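Local coordinates for ancestral D-type dye decolorizing peroxidase (Geotrichum candidum, PDB 7ANV), which probably uses a haem cofactor and hydrogen peroxide to oxidise dyes and related substrates, as a D-type dye-decolorizing peroxidase, at residues A[331-334]-A[338-341]; A[349-354]-A[417-422]. One frame throughout, in Å; residues are numbered along the deposited sequence.

Contact 1 of 2, residues A[331-334]-A[338-341]; sequences QDSQ and PFAA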
loop_
_atom_site.group_PDB
_atom_site.type_symbol
_atom_site.label_atom_id
_atom_site.label_comp_id
_atom_site.label_asym_id
_atom_site.label_seq_id
_atom_site.Cartn_x
_atom_site.Cartn_y
_atom_site.Cartn_z
ATOM N N GLN A 331 -31.891 0.949 4.322
ATOM C CA GLN A 331 -32.048 -0.355 5.006
ATOM C C GLN A 331 -31.504 -1.431 4.063
ATOM O O GLN A 331 -31.717 -1.312 2.859
ATOM C CB GLN A 331 -33.520 -0.637 5.320
ATOM C CG GLN A 331 -33.751 -1.850 6.224
ATOM C CD GLN A 331 -35.203 -2.295 6.221
ATOM O OE1 GLN A 331 -36.103 -1.571 6.622
ATOM N NE2 GLN A 331 -35.462 -3.489 5.692
ATOM N N ASP A 332 -30.823 -2.442 4.599
ATOM C CA ASP A 332 -30.200 -3.545 3.821
ATOM C C ASP A 332 -29.210 -3.002 2.771
ATOM O O ASP A 332 -29.043 -3.624 1.696
ATOM C CB ASP A 332 -31.277 -4.435 3.198
ATOM C CG ASP A 332 -32.365 -4.836 4.171
ATOM O OD1 ASP A 332 -32.016 -5.372 5.256
ATOM O OD2 ASP A 332 -33.543 -4.605 3.858
ATOM N N SER A 333 -28.454 -1.947 3.080
ATOM C CA SER A 333 -27.573 -1.319 2.069
ATOM C C SER A 333 -26.273 -2.104 1.805
ATOM O O SER A 333 -25.481 -1.607 1.002
ATOM C CB SER A 333 -27.238 0.098 2.410
ATOM O OG SER A 333 -26.639 0.139 3.680
ATOM N N GLN A 334 -26.057 -3.272 2.417
ATOM C CA GLN A 334 -24.840 -4.102 2.160
ATOM C C GLN A 334 -25.171 -5.203 1.144
ATOM O O GLN A 334 -24.363 -6.134 0.985
ATOM C CB GLN A 334 -24.323 -4.678 3.475
ATOM C CG GLN A 334 -23.925 -3.601 4.466
ATOM C CD GLN A 334 -23.211 -4.189 5.653
ATOM O OE1 GLN A 334 -22.015 -4.471 5.600
ATOM N NE2 GLN A 334 -23.946 -4.424 6.735
ATOM N N PRO A 338 -20.365 -5.404 1.316
ATOM C CA PRO A 338 -20.359 -5.129 2.752
ATOM C C PRO A 338 -19.631 -3.806 3.030
ATOM O O PRO A 338 -18.661 -3.479 2.354
ATOM C CB PRO A 338 -19.622 -6.323 3.345
ATOM C CG PRO A 338 -19.813 -7.394 2.297
ATOM C CD PRO A 338 -19.746 -6.692 0.966
ATOM N N PHE A 339 -20.052 -3.070 4.051
ATOM C CA PHE A 339 -19.324 -1.850 4.485
ATOM C C PHE A 339 -17.857 -2.170 4.766
ATOM O O PHE A 339 -16.944 -1.383 4.422
ATOM C CB PHE A 339 -19.925 -1.240 5.748
ATOM C CG PHE A 339 -21.212 -0.494 5.531
ATOM C CD1 PHE A 339 -21.228 0.660 4.750
ATOM C CD2 PHE A 339 -22.402 -0.956 6.059
ATOM C CE1 PHE A 339 -22.403 1.367 4.574
ATOM C CE2 PHE A 339 -23.579 -0.248 5.859
ATOM C CZ PHE A 339 -23.573 0.884 5.097
ATOM N N ALA A 340 -17.596 -3.308 5.409
ATOM C CA ALA A 340 -16.258 -3.623 5.922
ATOM C C ALA A 340 -15.406 -4.302 4.836
ATOM O O ALA A 340 -14.269 -4.683 5.165
ATOM C CB ALA A 340 -16.366 -4.433 7.193
ATOM N N ALA A 341 -15.914 -4.498 3.611
ATOM C CA ALA A 341 -15.054 -5.045 2.533
ATOM C C ALA A 341 -13.832 -4.129 2.424
ATOM O O ALA A 341 -13.989 -2.894 2.520
ATOM C CB ALA A 341 -15.811 -5.157 1.216
HETATM O O HOH W 1 -19.678 -4.642 6.958
#
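Gln334 reaches over to the type I beta turn of Pro338 to Ala341, which leads into helix 342-346, and binds the backbone in its middle. OE1 accepts the amide hydrogen of Phe339 N at 2.9 Å. The donor stands tilted from the carbonyl plane by 26°. The same oxygen is also hydrogen-bonded to a water, which accepts from Ala340 N, tying two successive turn amides to one side-chain carbonyl. The first torsion (chi1 -61°, CG beside the backbone N) and an extended chain carry the amide to the turn. The Gln334 chain runs at about a right angle to Phe339, and its CD meets the ring obliquely, 3.4 Å from Phe339 CD2; amide and ring planes diverge by 36°. With an alanine here, the amide of Phe339 is likely to lose its side-chain acceptor and a gap to open beside the ring. Pro338 CA also touches the amide oxygen, 3.4 Å from Gln334 OE1. Farther out along the ring comes Ser333, whose hydroxyl is hydrogen-bonded to Ala328 O; its OG lies 3.5 Å from Phe339 CZ, again obliquely.

Contact 2 of 2, residues A[349-354]-A[417-422]; sequences RADLED and NFPPSK. With HEM (protoporphyrin IX containing Fe), chain B.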
loop_
_atom_site.group_PDB
_atom_site.type_symbol
_atom_site.label_atom_id
_atom_site.label_comp_id
_atom_site.label_asym_id
_atom_site.label_seq_id
_atom_site.Cartn_x
_atom_site.Cartn_y
_atom_site.Cartn_z
ATOM N N ARG A 349 -15.749 6.071 -1.052
ATOM C CA ARG A 349 -16.546 6.591 -2.203
ATOM C C ARG A 349 -17.769 7.321 -1.646
ATOM O O ARG A 349 -17.590 8.222 -0.779
ATOM C CB ARG A 349 -16.814 5.451 -3.194
ATOM C CG ARG A 349 -15.551 4.796 -3.738
ATOM C CD ARG A 349 -15.791 3.789 -4.882
ATOM N NE ARG A 349 -14.532 3.125 -5.152
ATOM C CZ ARG A 349 -13.970 2.950 -6.330
ATOM N NH1 ARG A 349 -14.626 3.254 -7.438
ATOM N NH2 ARG A 349 -12.781 2.357 -6.390
ATOM N N ALA A 350 -18.994 6.979 -2.074
ATOM C CA ALA A 350 -20.192 7.764 -1.714
ATOM C C ALA A 350 -20.509 7.635 -0.218
ATOM O O ALA A 350 -21.308 8.404 0.263
ATOM C CB ALA A 350 -21.380 7.374 -2.555
ATOM N N ASP A 351 -19.946 6.672 0.514
ATOM C CA ASP A 351 -20.162 6.588 1.979
ATOM C C ASP A 351 -19.744 7.891 2.670
ATOM O O ASP A 351 -20.259 8.162 3.799
ATOM C CB ASP A 351 -19.430 5.406 2.604
ATOM C CG ASP A 351 -19.969 4.052 2.202
ATOM O OD1 ASP A 351 -20.980 4.019 1.490
ATOM O OD2 ASP A 351 -19.316 3.021 2.566
ATOM N N LEU A 352 -18.868 8.661 2.043
ATOM C CA LEU A 352 -18.467 9.966 2.601
ATOM C C LEU A 352 -18.720 11.067 1.585
ATOM O O LEU A 352 -19.004 12.149 2.036
ATOM C CB LEU A 352 -16.984 9.974 2.947
ATOM C CG LEU A 352 -16.597 9.065 4.102
ATOM C CD1 LEU A 352 -15.150 9.250 4.437
ATOM C CD2 LEU A 352 -17.456 9.300 5.328
ATOM N N GLU A 353 -18.732 10.767 0.278
ATOM C CA GLU A 353 -18.845 11.785 -0.817
ATOM C C GLU A 353 -20.291 12.294 -0.773
ATOM O O GLU A 353 -21.183 11.706 -1.384
ATOM C CB GLU A 353 -18.439 11.254 -2.206
ATOM C CG GLU A 353 -16.995 10.798 -2.389
ATOM C CD GLU A 353 -16.720 9.955 -3.642
ATOM O OE1 GLU A 353 -17.697 9.537 -4.332
ATOM O OE2 GLU A 353 -15.526 9.709 -3.933
ATOM N N ASP A 354 -20.411 13.310 0.087
ATOM C CA ASP A 354 -21.494 14.142 0.663
ATOM C C ASP A 354 -20.750 15.305 1.335
ATOM O O ASP A 354 -21.289 16.417 1.375
ATOM C CB ASP A 354 -22.253 13.304 1.681
ATOM C CG ASP A 354 -23.699 13.708 1.881
ATOM O OD1 ASP A 354 -23.942 14.496 2.785
ATOM O OD2 ASP A 354 -24.570 13.190 1.160
ATOM N N ASN A 417 -17.341 0.653 13.635
ATOM C CA ASN A 417 -18.589 1.452 13.522
ATOM C C ASN A 417 -18.480 2.518 12.453
ATOM O O ASN A 417 -19.461 3.267 12.256
ATOM C CB ASN A 417 -18.996 2.020 14.874
ATOM C CG ASN A 417 -19.486 0.887 15.745
ATOM O OD1 ASN A 417 -20.449 0.222 15.361
ATOM N ND2 ASN A 417 -18.796 0.608 16.818
ATOM N N PHE A 418 -17.410 2.510 11.670
ATOM C CA PHE A 418 -17.334 3.305 10.427
ATOM C C PHE A 418 -18.181 2.619 9.358
ATOM O O PHE A 418 -18.293 1.405 9.387
ATOM C CB PHE A 418 -15.862 3.401 10.029
ATOM C CG PHE A 418 -15.676 4.206 8.785
ATOM C CD1 PHE A 418 -15.803 5.579 8.821
ATOM C CD2 PHE A 418 -15.401 3.579 7.584
ATOM C CE1 PHE A 418 -15.655 6.340 7.673
ATOM C CE2 PHE A 418 -15.262 4.339 6.432
ATOM C CZ PHE A 418 -15.401 5.716 6.482
ATOM N N PRO A 419 -18.843 3.294 8.396
ATOM C CA PRO A 419 -18.986 4.754 8.314
ATOM C C PRO A 419 -20.267 5.281 8.955
ATOM O O PRO A 419 -21.273 4.567 9.087
ATOM C CB PRO A 419 -19.076 4.956 6.792
ATOM C CG PRO A 419 -19.853 3.751 6.317
ATOM C CD PRO A 419 -19.530 2.632 7.273
ATOM N N PRO A 420 -20.296 6.558 9.376
ATOM C CA PRO A 420 -21.488 7.092 10.044
ATOM C C PRO A 420 -22.698 7.226 9.107
ATOM O O PRO A 420 -23.779 7.480 9.612
ATOM C CB PRO A 420 -21.066 8.466 10.555
ATOM C CG PRO A 420 -19.740 8.775 9.880
ATOM C CD PRO A 420 -19.153 7.482 9.371
ATOM N N SER A 421 -22.497 7.146 7.782
ATOM C CA SER A 421 -23.605 7.233 6.801
ATOM C C SER A 421 -24.449 5.950 6.857
ATOM O O SER A 421 -25.575 5.926 6.328
ATOM C CB SER A 421 -23.049 7.469 5.437
ATOM O OG SER A 421 -22.036 6.525 5.199
ATOM N N LYS A 422 -23.940 4.894 7.493
ATOM C CA LYS A 422 -24.709 3.624 7.650
ATOM C C LYS A 422 -25.950 3.858 8.507
ATOM O O LYS A 422 -26.055 4.817 9.267
ATOM C CB LYS A 422 -23.785 2.582 8.293
ATOM C CG LYS A 422 -23.652 2.803 9.799
ATOM C CD LYS A 422 -22.722 1.893 10.566
ATOM C CE LYS A 422 -22.538 2.355 11.990
ATOM N NZ LYS A 422 -23.820 2.385 12.747
HETATM C CHA HEM B . -7.086 -2.036 -2.727
HETATM C CHB HEM B . -5.320 -6.230 -1.067
HETATM C CHC HEM B . -3.093 -3.805 2.568
HETATM C CHD HEM B . -5.226 0.283 1.076
HETATM C C1A HEM B . -6.778 -3.377 -2.583
HETATM C C2A HEM B . -7.202 -4.401 -3.465
HETATM C C3A HEM B . -6.726 -5.584 -2.996
HETATM C C4A HEM B . -5.971 -5.292 -1.827
HETATM C CMA HEM B . -6.903 -6.960 -3.617
HETATM C CAA HEM B . -8.107 -4.237 -4.682
HETATM C CBA HEM B . -7.428 -3.705 -5.932
HETATM C CGA HEM B . -7.716 -2.260 -6.223
HETATM O O1A HEM B . -8.812 -1.697 -6.049
HETATM O O2A HEM B . -6.829 -1.619 -6.688
HETATM C C1B HEM B . -4.556 -5.913 0.073
HETATM C C2B HEM B . -3.805 -6.878 0.817
HETATM C C3B HEM B . -3.160 -6.220 1.823
HETATM C C4B HEM B . -3.536 -4.787 1.681
HETATM C CMB HEM B . -3.737 -8.358 0.554
HETATM C CAB HEM B . -2.218 -6.711 2.856
HETATM C CBB HEM B . -1.481 -7.846 2.764
HETATM C C1C HEM B . -3.502 -2.464 2.503
HETATM C C2C HEM B . -3.179 -1.453 3.421
HETATM C C3C HEM B . -3.824 -0.305 2.997
HETATM C C4C HEM B . -4.525 -0.631 1.805
HETATM C CMC HEM B . -2.288 -1.624 4.643
HETATM C CAC HEM B . -3.869 1.040 3.575
HETATM C CBC HEM B . -3.642 1.276 4.859
HETATM C C1D HEM B . -5.852 -0.045 -0.127
HETATM C C2D HEM B . -6.509 1.006 -0.923
HETATM C C3D HEM B . -7.041 0.344 -1.973
HETATM C C4D HEM B . -6.701 -1.087 -1.805
HETATM C CMD HEM B . -6.609 2.510 -0.686
HETATM C CAD HEM B . -7.827 0.956 -3.113
HETATM C CBD HEM B . -9.314 1.158 -2.776
HETATM C CGD HEM B . -10.033 1.891 -3.869
HETATM O O1D HEM B . -11.133 1.401 -4.231
HETATM O O2D HEM B . -9.584 2.959 -4.359
HETATM N NA HEM B . -6.006 -3.934 -1.573
HETATM N NB HEM B . -4.350 -4.700 0.608
HETATM N NC HEM B . -4.361 -1.970 1.545
HETATM N ND HEM B . -6.012 -1.285 -0.649
HETATM FE FE HEM B . -5.265 -2.951 -0.030
#
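The type I turn from Pro419 to Lys422, in the loop after helix 405-413 and entered through a cis peptide bond before Pro419, packs on the short 3-10 segment 350-351 of the C-terminal Dyp-type peroxidase region, Ser421 against Asp351. Ser421 makes the polar link: OG donates to Asp351 O at 2.8 Å, in the carbonyl plane and on a lone pair. Its chi1 of 50° sets the hydroxyl between backbone N and carbonyl carbon, facing the 3-10 segment. Next to this bond the Asp351 side chain passes Pro419 at a slant, OD2 3.9 Å from Pro419 CG, while the charge of that carboxylate is met by a salt bridge to Arg344. Leu352 supplies the apolar part, with CD1 4.1 Å from Phe418 CZ at the ring edge; Pro419 CB sits over the centre of one face of the same ring, and Trp412 stacks with it. At the haem end of 349-354, extended Arg349 points NH2 at haem O1D, 2.9 Å away and nearly straight at 166°, with the oxygen in the guanidinium plane. Asn319 and Phe321 O also hold this guanidinium by hydrogen bonds, an arrangement characteristic of a haem pocket in which an arginine pairs with a propionate.

In the fold
Both contacts join loops rather than helices or strands, with centres 11 Å apart. Contact 1 is wholly buried; contact 2 is buried too but reaches toward the surface at Leu352 and Ser421. Along the chain, contact 1 closes a short local loop leading into helix 342-346, whereas contact 2, whose first loop follows that helix, joins it to 417-422 after helix 405-413. They share a packed boundary, where Phe339 CD1 lies 3.6 Å from Pro419 CD and Phe339 CZ equally close to Lys422 CB. Arg344 of the intervening helix touches Phe339 and pairs with Asp351, bridging the two. A neutral amide and a water serve the turn in contact 1, while charged groups enter contact 2, which alone reaches the haem, through Arg349.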